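Short chain alcohol dehydrogenase-related dehydrogenase (Sinorhizobium meliloti, PDB 3TPC) probably acts as an oxidoreductase of the short-chain dehydrogenase/reductase family, though its substrate is not established. Local coordinates at residues D[63-66]-D[67-71]. Residues are numbered along the deposited sequence; the frame is centred on the assembly and turned at random.
Sequences TNEA and DATAA
Asn-64 N-caps helix 65-79: its side-chain OD1 accepts from the backbone N of Asp-67 at 3.1 Å, with the donor tilted from the amide plane, and more weakly from Ala-66 N. One oxygen thus serves two N-H groups of the first turn, which have no earlier helical carbonyl to bond, the Asp-67 bond being the straighter. With CG anti to the backbone N (chi1 -169°), the amide folds over the helix start, and CB lies 3.9 Å from Asp-67 CG. The Asp-67 carboxylate is turned 42° from the amide; its OD1 stands 3.4 Å from Asn-64 OD1, two acceptors that do not bond, while its OD2 takes the N-H of Asp-61. Without the side-chain oxygen, as with an alanine here, the N-H groups of Ala-66 and Asp-67 would probably lose their cap and the first turn would be likely to fray.

Backbone bonds from Ala-68 N to Asn-64 O and from Ala-70 N to Ala-66 O continue the helix. Glu-65 O is gripped twice by Thr-69, by N at 2.8 Å and by OG1 at 2.9 Å, from opposite faces of the carbonyl plane. Thr-69 OG1 gets there because it sits beside its own backbone N (chi1 -54°). Alongside it, the extended Glu-65 chain points the same way and ends in a salt bridge to Arg-125.

This helix start follows strand 56-59, the outermost strand, within this chain, of the parallel Rossmann-type sheet. Ala-68 packs on Asn-122, Met-123 and Leu-126 of helix 106-132, Thr-69 also meets Leu-126, and Glu-65 touches Leu-106 of a second subunit.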
ATOM      1  N   THR D  63      18.894 -17.796 -13.479  1.00 40.98           N
ATOM      2  CA  THR D  63      17.694 -18.634 -13.638  1.00 42.22           C
ATOM      3  C   THR D  63      17.904 -20.168 -13.615  1.00 42.74           C
ATOM      4  O   THR D  63      16.989 -20.950 -13.226  1.00 43.90           O
ATOM      5  CB  THR D  63      17.008 -18.208 -14.943  1.00 42.53           C
ATOM      6  OG1 THR D  63      15.859 -17.407 -14.607  1.00 44.01           O
ATOM      7  CG2 THR D  63      16.614 -19.376 -15.818  1.00 41.33           C
ATOM      8  N   ASN D  64      19.092 -20.589 -14.039  1.00 42.13           N
ATOM      9  CA  ASN D  64      19.501 -21.987 -14.057  1.00 41.45           C
ATOM     10  C   ASN D  64      19.917 -22.470 -12.662  1.00 41.45           C
ATOM     11  O   ASN D  64      20.754 -21.849 -12.014  1.00 41.64           O
ATOM     12  CB  ASN D  64      20.670 -22.119 -15.038  1.00 40.98           C
ATOM     13  CG  ASN D  64      21.008 -23.549 -15.347  1.00 39.18           C
ATOM     14  OD1 ASN D  64      21.610 -24.245 -14.530  1.00 34.64           O
ATOM     15  ND2 ASN D  64      20.644 -23.991 -16.546  1.00 34.78           N
ATOM     16  N   GLU D  65      19.329 -23.564 -12.187  1.00 42.09           N
ATOM     17  CA  GLU D  65      19.714 -24.112 -10.874  1.00 42.98           C
ATOM     18  C   GLU D  65      21.215 -24.485 -10.790  1.00 42.98           C
ATOM     19  O   GLU D  65      21.874 -24.222  -9.772  1.00 43.37           O
ATOM     20  CB  GLU D  65      18.837 -25.315 -10.483  1.00 43.08           C
ATOM     21  CG  GLU D  65      19.228 -25.995  -9.145  1.00 46.67           C
ATOM     22  CD  GLU D  65      18.215 -27.053  -8.658  1.00 51.55           C
ATOM     23  OE1 GLU D  65      18.187 -28.185  -9.204  1.00 54.73           O
ATOM     24  OE2 GLU D  65      17.456 -26.767  -7.704  1.00 53.49           O
ATOM     25  N   ALA D  66      21.762 -25.076 -11.848  1.00 42.09           N
ATOM     26  CA  ALA D  66      23.176 -25.523 -11.785  1.00 42.40           C
ATOM     27  C   ALA D  66      24.181 -24.394 -11.841  1.00 41.85           C
ATOM     28  O   ALA D  66      25.235 -24.480 -11.235  1.00 42.37           O
ATOM     29  CB  ALA D  66      23.498 -26.603 -12.837  1.00 41.34           C
ATOM     30  N   ASP D  67      23.862 -23.347 -12.582  1.00 41.74           N
ATOM     31  CA  ASP D  67      24.708 -22.164 -12.593  1.00 41.90           C
ATOM     32  C   ASP D  67      24.745 -21.466 -11.242  1.00 42.32           C
ATOM     33  O   ASP D  67      25.774 -20.930 -10.834  1.00 43.50           O
ATOM     34  CB  ASP D  67      24.211 -21.167 -13.621  1.00 42.07           C
ATOM     35  CG  ASP D  67      24.553 -21.567 -15.020  1.00 40.97           C
ATOM     36  OD1 ASP D  67      24.592 -22.780 -15.321  1.00 42.44           O
ATOM     37  OD2 ASP D  67      24.800 -20.659 -15.818  1.00 41.12           O
ATOM     38  N   ALA D  68      23.607 -21.482 -10.569  1.00 41.69           N
ATOM     39  CA  ALA D  68      23.433 -20.824  -9.326  1.00 40.89           C
ATOM     40  C   ALA D  68      24.086 -21.665  -8.224  1.00 40.50           C
ATOM     41  O   ALA D  68      24.701 -21.119  -7.303  1.00 38.87           O
ATOM     42  CB  ALA D  68      21.930 -20.644  -9.069  1.00 41.04           C
ATOM     43  N   THR D  69      23.942 -22.986  -8.303  1.00 40.33           N
ATOM     44  CA  THR D  69      24.651 -23.835  -7.354  1.00 40.62           C
ATOM     45  C   THR D  69      26.174 -23.737  -7.540  1.00 40.66           C
ATOM     46  O   THR D  69      26.903 -23.637  -6.551  1.00 40.51           O
ATOM     47  CB  THR D  69      24.220 -25.288  -7.411  1.00 41.10           C
ATOM     48  OG1 THR D  69      22.802 -25.378  -7.253  1.00 41.24           O
ATOM     49  CG2 THR D  69      24.892 -26.064  -6.269  1.00 40.73           C
ATOM     50  N   ALA D  70      26.639 -23.736  -8.789  1.00 40.57           N
ATOM     51  CA  ALA D  70      28.086 -23.553  -9.106  1.00 41.48           C
ATOM     52  C   ALA D  70      28.695 -22.219  -8.623  1.00 41.62           C
ATOM     53  O   ALA D  70      29.871 -22.153  -8.284  1.00 42.14           O
ATOM     54  CB  ALA D  70      28.349 -23.735 -10.619  1.00 40.95           C
ATOM     55  N   ALA D  71      27.890 -21.164  -8.586  1.00 41.70           N
ATOM     56  CA  ALA D  71      28.349 -19.873  -8.117  1.00 41.90           C
ATOM     57  C   ALA D  71      28.477 -19.818  -6.592  1.00 42.52           C
ATOM     58  O   ALA D  71      29.395 -19.186  -6.064  1.00 42.94           O
ATOM     59  CB  ALA D  71      27.397 -18.784  -8.612  1.00 41.93           C
TER